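Local coordinates for protein carbohydrate kinase, FGGY (Novosphingobium aromaticivorans, PDB 3H6E) that probably phosphorylates a sugar at the expense of a nucleotide, as kinases of the FGGY family do, at residues 111-116 against 184-189; 126-131 against 172-177. All coordinates share one frame; numbering follows the deposited sequence.

Contact 1: 111-116 against 184-189; sequences QRDPFA and DFSPMA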
loop_
_atom_site.group_PDB
_atom_site.type_symbol
_atom_site.label_atom_id
_atom_site.label_comp_id
_atom_site.label_asym_id
_atom_site.label_seq_id
_atom_site.Cartn_x
_atom_site.Cartn_y
_atom_site.Cartn_z
ATOM N N GLN A 111 -4.898 -16.374 -19.863
ATOM C CA GLN A 111 -6.228 -16.801 -19.446
ATOM C C GLN A 111 -6.844 -15.848 -18.405
ATOM O O GLN A 111 -7.946 -16.075 -17.905
ATOM C CB GLN A 111 -6.171 -18.262 -18.968
ATOM C CG GLN A 111 -7.193 -18.671 -17.941
ATOM C CD GLN A 111 -6.755 -18.325 -16.537
ATOM O OE1 GLN A 111 -5.779 -17.597 -16.340
ATOM N NE2 GLN A 111 -7.468 -18.847 -15.552
ATOM N N ARG A 112 -6.134 -14.760 -18.114
ATOM C CA ARG A 112 -6.613 -13.738 -17.181
ATOM C C ARG A 112 -7.799 -12.934 -17.729
ATOM O O ARG A 112 -8.011 -12.857 -18.944
ATOM C CB ARG A 112 -5.471 -12.786 -16.814
ATOM C CG ARG A 112 -4.397 -13.403 -15.924
ATOM C CD ARG A 112 -3.157 -12.515 -15.849
ATOM N NE ARG A 112 -3.291 -11.412 -14.895
ATOM C CZ ARG A 112 -3.556 -10.148 -15.222
ATOM N NH1 ARG A 112 -3.729 -9.799 -16.489
ATOM N NH2 ARG A 112 -3.646 -9.223 -14.275
ATOM N N ASP A 113 -8.573 -12.340 -16.824
ATOM C CA ASP A 113 -9.682 -11.469 -17.204
ATOM C C ASP A 113 -9.142 -10.136 -17.713
ATOM O O ASP A 113 -7.979 -9.821 -17.495
ATOM C CB ASP A 113 -10.609 -11.228 -16.012
ATOM C CG ASP A 113 -11.500 -12.407 -15.721
ATOM O OD1 ASP A 113 -11.737 -13.213 -16.639
ATOM O OD2 ASP A 113 -11.973 -12.526 -14.575
ATOM N N PRO A 114 -9.987 -9.348 -18.396
ATOM C CA PRO A 114 -9.528 -8.052 -18.907
ATOM C C PRO A 114 -9.293 -7.076 -17.755
ATOM O O PRO A 114 -9.977 -7.161 -16.735
ATOM C CB PRO A 114 -10.708 -7.569 -19.767
ATOM C CG PRO A 114 -11.593 -8.762 -19.956
ATOM C CD PRO A 114 -11.395 -9.605 -18.738
ATOM N N PHE A 115 -8.345 -6.161 -17.919
ATOM C CA PHE A 115 -8.046 -5.181 -16.882
ATOM C C PHE A 115 -9.274 -4.336 -16.541
ATOM O O PHE A 115 -9.356 -3.742 -15.466
ATOM C CB PHE A 115 -6.882 -4.283 -17.310
ATOM C CG PHE A 115 -6.628 -3.134 -16.376
ATOM C CD1 PHE A 115 -7.213 -1.898 -16.602
ATOM C CD2 PHE A 115 -5.806 -3.291 -15.272
ATOM C CE1 PHE A 115 -6.979 -0.839 -15.746
ATOM C CE2 PHE A 115 -5.571 -2.240 -14.410
ATOM C CZ PHE A 115 -6.159 -1.010 -14.646
ATOM N N ALA A 116 -10.233 -4.296 -17.458
ATOM C CA ALA A 116 -11.419 -3.468 -17.279
ATOM C C ALA A 116 -12.402 -4.026 -16.246
ATOM O O ALA A 116 -13.193 -3.275 -15.678
ATOM C CB ALA A 116 -12.117 -3.236 -18.618
ATOM N N ASP A 184 -17.390 -8.263 -6.316
ATOM C CA ASP A 184 -17.515 -9.714 -6.279
ATOM C C ASP A 184 -16.246 -10.321 -6.865
ATOM O O ASP A 184 -15.419 -9.609 -7.432
ATOM C CB ASP A 184 -18.738 -10.155 -7.091
ATOM C CG ASP A 184 -19.231 -11.547 -6.715
ATOM O OD1 ASP A 184 -18.483 -12.292 -6.045
ATOM O OD2 ASP A 184 -20.374 -11.893 -7.085
ATOM N N PHE A 185 -16.084 -11.632 -6.726
ATOM C CA PHE A 185 -14.950 -12.309 -7.340
ATOM C C PHE A 185 -14.979 -12.107 -8.849
ATOM O O PHE A 185 -16.038 -11.884 -9.437
ATOM C CB PHE A 185 -14.971 -13.801 -7.018
ATOM C CG PHE A 185 -14.565 -14.128 -5.608
ATOM C CD1 PHE A 185 -15.520 -14.408 -4.646
ATOM C CD2 PHE A 185 -13.226 -14.169 -5.251
ATOM C CE1 PHE A 185 -15.152 -14.719 -3.352
ATOM C CE2 PHE A 185 -12.847 -14.477 -3.958
ATOM C CZ PHE A 185 -13.814 -14.753 -3.005
ATOM N N SER A 186 -13.812 -12.183 -9.476
ATOM C CA SER A 186 -13.722 -12.027 -10.921
ATOM C C SER A 186 -14.283 -13.245 -11.658
ATOM O O SER A 186 -14.339 -14.349 -11.106
ATOM C CB SER A 186 -12.274 -11.786 -11.342
ATOM O OG SER A 186 -11.447 -12.864 -10.949
ATOM N N PRO A 187 -14.711 -13.041 -12.912
ATOM C CA PRO A 187 -15.154 -14.153 -13.754
ATOM C C PRO A 187 -14.152 -15.298 -13.700
ATOM O O PRO A 187 -14.546 -16.456 -13.569
ATOM C CB PRO A 187 -15.166 -13.539 -15.152
ATOM C CG PRO A 187 -15.455 -12.102 -14.921
ATOM C CD PRO A 187 -14.839 -11.741 -13.595
HETATM N N MSE A 188 -12.868 -14.967 -13.791
HETATM C CA MSE A 188 -11.814 -15.975 -13.811
HETATM C C MSE A 188 -11.774 -16.819 -12.542
HETATM O O MSE A 188 -11.769 -18.046 -12.605
HETATM C CB MSE A 188 -10.444 -15.329 -14.025
HETATM C CG MSE A 188 -9.309 -16.341 -14.023
HETATM SE SE MSE A 188 -7.531 -15.569 -13.811
HETATM C CE MSE A 188 -7.734 -14.803 -12.026
ATOM N N ALA A 189 -11.732 -16.154 -11.392
ATOM C CA ALA A 189 -11.633 -16.850 -10.112
ATOM C C ALA A 189 -12.830 -17.767 -9.879
ATOM O O ALA A 189 -12.709 -18.813 -9.242
ATOM C CB ALA A 189 -11.491 -15.853 -8.976
#

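Contact 2: 126-131 against 172-177; sequences GLNIGS and GCHSDL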
loop_
_atom_site.group_PDB
_atom_site.type_symbol
_atom_site.label_atom_id
_atom_site.label_comp_id
_atom_site.label_asym_id
_atom_site.label_seq_id
_atom_site.Cartn_x
_atom_site.Cartn_y
_atom_site.Cartn_z
ATOM N N GLY A 126 4.937 -13.347 -7.798
ATOM C CA GLY A 126 3.731 -13.636 -7.045
ATOM C C GLY A 126 2.881 -12.426 -6.697
ATOM O O GLY A 126 1.944 -12.536 -5.905
ATOM N N LEU A 127 3.197 -11.277 -7.292
ATOM C CA LEU A 127 2.470 -10.039 -7.004
ATOM C C LEU A 127 0.970 -10.157 -7.272
ATOM O O LEU A 127 0.158 -9.540 -6.584
ATOM C CB LEU A 127 3.074 -8.858 -7.769
ATOM C CG LEU A 127 4.420 -8.365 -7.224
ATOM C CD1 LEU A 127 5.055 -7.354 -8.161
ATOM C CD2 LEU A 127 4.268 -7.777 -5.823
ATOM N N ASN A 128 0.613 -10.946 -8.279
ATOM C CA ASN A 128 -0.769 -11.360 -8.476
ATOM C C ASN A 128 -0.998 -12.671 -7.736
ATOM O O ASN A 128 -0.311 -13.659 -7.992
ATOM C CB ASN A 128 -1.072 -11.556 -9.962
ATOM C CG ASN A 128 -1.073 -10.253 -10.740
ATOM O OD1 ASN A 128 -1.683 -9.268 -10.324
ATOM N ND2 ASN A 128 -0.401 -10.247 -11.885
ATOM N N ILE A 129 -1.954 -12.692 -6.815
ATOM C CA ILE A 129 -2.228 -13.923 -6.081
ATOM C C ILE A 129 -2.644 -15.054 -7.030
ATOM O O ILE A 129 -2.270 -16.213 -6.832
ATOM C CB ILE A 129 -3.273 -13.710 -4.972
ATOM C CG1 ILE A 129 -2.615 -13.043 -3.757
ATOM C CG2 ILE A 129 -3.898 -15.035 -4.569
ATOM C CD1 ILE A 129 -3.601 -12.499 -2.728
ATOM N N GLY A 130 -3.394 -14.704 -8.070
ATOM C CA GLY A 130 -3.801 -15.668 -9.080
ATOM C C GLY A 130 -2.639 -16.471 -9.641
ATOM O O GLY A 130 -2.743 -17.686 -9.822
ATOM N N SER A 131 -1.527 -15.796 -9.916
ATOM C CA SER A 131 -0.330 -16.467 -10.417
ATOM C C SER A 131 0.151 -17.553 -9.463
ATOM O O SER A 131 0.535 -18.640 -9.888
ATOM C CB SER A 131 0.792 -15.457 -10.659
ATOM O OG SER A 131 0.396 -14.473 -11.595
ATOM N N GLY A 172 -8.591 -7.017 -3.192
ATOM C CA GLY A 172 -8.556 -5.923 -4.146
ATOM C C GLY A 172 -7.155 -5.426 -4.448
ATOM O O GLY A 172 -6.979 -4.465 -5.195
ATOM N N CYS A 173 -6.154 -6.082 -3.870
ATOM C CA CYS A 173 -4.760 -5.680 -4.050
ATOM C C CYS A 173 -4.130 -6.384 -5.256
ATOM O O CYS A 173 -3.300 -7.281 -5.101
ATOM C CB CYS A 173 -3.960 -5.974 -2.775
ATOM S SG CYS A 173 -2.261 -5.363 -2.784
ATOM N N HIS A 174 -4.541 -5.962 -6.452
ATOM C CA HIS A 174 -4.106 -6.561 -7.717
ATOM C C HIS A 174 -3.908 -8.082 -7.658
ATOM O O HIS A 174 -2.812 -8.588 -7.885
ATOM C CB HIS A 174 -2.855 -5.855 -8.263
ATOM C CG HIS A 174 -1.739 -5.731 -7.272
ATOM N ND1 HIS A 174 -0.933 -6.794 -6.924
ATOM C CD2 HIS A 174 -1.283 -4.667 -6.569
ATOM C CE1 HIS A 174 -0.032 -6.392 -6.045
ATOM N NE2 HIS A 174 -0.223 -5.107 -5.811
ATOM N N SER A 175 -4.983 -8.806 -7.369
ATOM C CA SER A 175 -4.891 -10.248 -7.173
ATOM C C SER A 175 -5.439 -11.051 -8.346
ATOM O O SER A 175 -5.229 -12.261 -8.420
ATOM C CB SER A 175 -5.627 -10.652 -5.901
ATOM O OG SER A 175 -7.019 -10.472 -6.063
ATOM N N ASP A 176 -6.144 -10.380 -9.254
ATOM C CA ASP A 176 -6.828 -11.053 -10.360
ATOM C C ASP A 176 -8.077 -11.802 -9.893
ATOM O O ASP A 176 -8.821 -12.343 -10.710
ATOM C CB ASP A 176 -5.889 -12.020 -11.091
ATOM C CG ASP A 176 -4.723 -11.317 -11.743
ATOM O OD1 ASP A 176 -4.782 -10.081 -11.891
ATOM O OD2 ASP A 176 -3.745 -11.998 -12.113
ATOM N N LEU A 177 -8.306 -11.827 -8.581
ATOM C CA LEU A 177 -9.435 -12.563 -8.014
ATOM C C LEU A 177 -10.650 -11.677 -7.757
ATOM O O LEU A 177 -11.683 -12.160 -7.300
ATOM C CB LEU A 177 -9.036 -13.237 -6.697
ATOM C CG LEU A 177 -7.684 -13.946 -6.594
ATOM C CD1 LEU A 177 -7.693 -14.877 -5.400
ATOM C CD2 LEU A 177 -7.365 -14.722 -7.864
HETATM O O HOH W 1 -2.139 -10.092 -5.031
#

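Contact 1: 111-116 against 184-189
In the FGGY N-terminal domain, a loop leading to helix 115-118 meets the start of helix 187-191 and lends it a carboxylate for its first turn. Gln-111 begins the contact. Its CG stands anti to the backbone N, and a bend at chi2 (-84°) brings the amide end up against selenomethionine Met-188, whose chain it crosses at about a right angle; CD lies 4.0 Å from SE. At Arg-112 the backbone does the touching, with CA 3.9 Å from the SE of Met-188. The side chain sets off away from helix 187-191, and its guanidinium has partners in Asp-176 and Ser-120 O.

Asp-113 makes the hydrogen bond across the two segments. With CG beside its own backbone N, the carboxylate reaches across to the helix end, where OD2 accepts from Met-188 N at 2.7 Å through its syn lone pair, the N-H...O angle being 157°. The same oxygen sits over the face of the Pro-187 ring, 3.1 Å from CD and almost as near the other ring atoms. Pro-187 N has no hydrogen to offer, so among the first backbone nitrogens of this helix it is Met-188 N that meets the carboxylate. A negative charge placed here would be expected to interact well with the helix dipole.

Ser-186, the N-cap residue, has its CB 3.3 Å from Asp-113 OD2. Its OG, turned between the backbone N and the carbonyl carbon, also has a partner in Asp-176 and thus does not serve the helix alone. The two acidic and hydroxyl side chains therefore divide the work at this helix start: Asp-113 takes Met-188 N, while Ser-186 OG accepts a weak capping bond from Ala-189 N at 3.3 Å.

Contact 2: 126-131 against 172-177
A buried loop-to-helix contact joins the start of helix 129-139 to the irregular chain between helix 168-171 and strand 178-179. Backbone groups make its main polar links. Gly-130 N, in the first turn of the helix, donates to Ser-175 O at 3.1 Å with an N-H...O angle of 151°, and the donor lies in the plane of that carbonyl. Before the helix, Leu-127 O lies at the edge of the His-174 imidazole, near its plane: ND1 gives a weak bond to Leu-127 O at 3.0 Å, bent to 126°. The ring reaches this position because its CG sits between the backbone N and the carbonyl carbon (chi1 51°), and the SG of Cys-173 lies over one of its faces, offset toward the rim.

A water sits between the two segments, 2.8 Å from Leu-127 O and 3.0 Å from Cys-173 O, with more acceptors in reach than it has protons, so not all can be served at once; it takes a weak bond from Ile-129 N. Asn-128, the N-cap residue, adds a CA-H...O contact to His-174 O at 3.5 Å. These links lie inside the N-terminal domain of the FGGY kinase, a member of the actin-like ATPase clan.

In the loop itself, Ser-175 forms an ST turn, its OG accepting from Leu-177 N at 3.1 Å and also bonding to Leu-171 O. The turn leaves Leu-177 directed at the helix. There CD1 meets Ile-129 CG2 at 3.9 Å, the two side chains crossing at about a right angle, while CD2 packs on the CA of Gly-130, also at 3.9 Å. Asp-176 presents OD2 to the CB of Asn-128, and its oxygens find partners outside the two segments, OD1 at Ser-120 OG and OD2 at Tyr-108 OH.

How the contacts relate
Contacts 1 and 2 lie in one domain with their centres about 10 Å apart, contact 2 deeper, at about 14 Å from the centre of the chain against about 22 Å for contact 1. Asp-176 makes the polar side-chain link between them, and Leu-177 adds a backbone one. Asp-176 OD1 forms a salt bridge with Arg-112 NH2 at 2.8 Å, and its carbonyl O probably receives a hydrogen bond from Ser-186 OG at 2.7 Å, with Met-188 CE packed against the same oxygen. Segment 172-177 runs directly into strand 178-179, which pairs with strand 184-185 of contact 1; alongside, Leu-177 and Ser-186 bond through their backbones, and Phe-185 CD2 lies 3.3 Å from Leu-177 O.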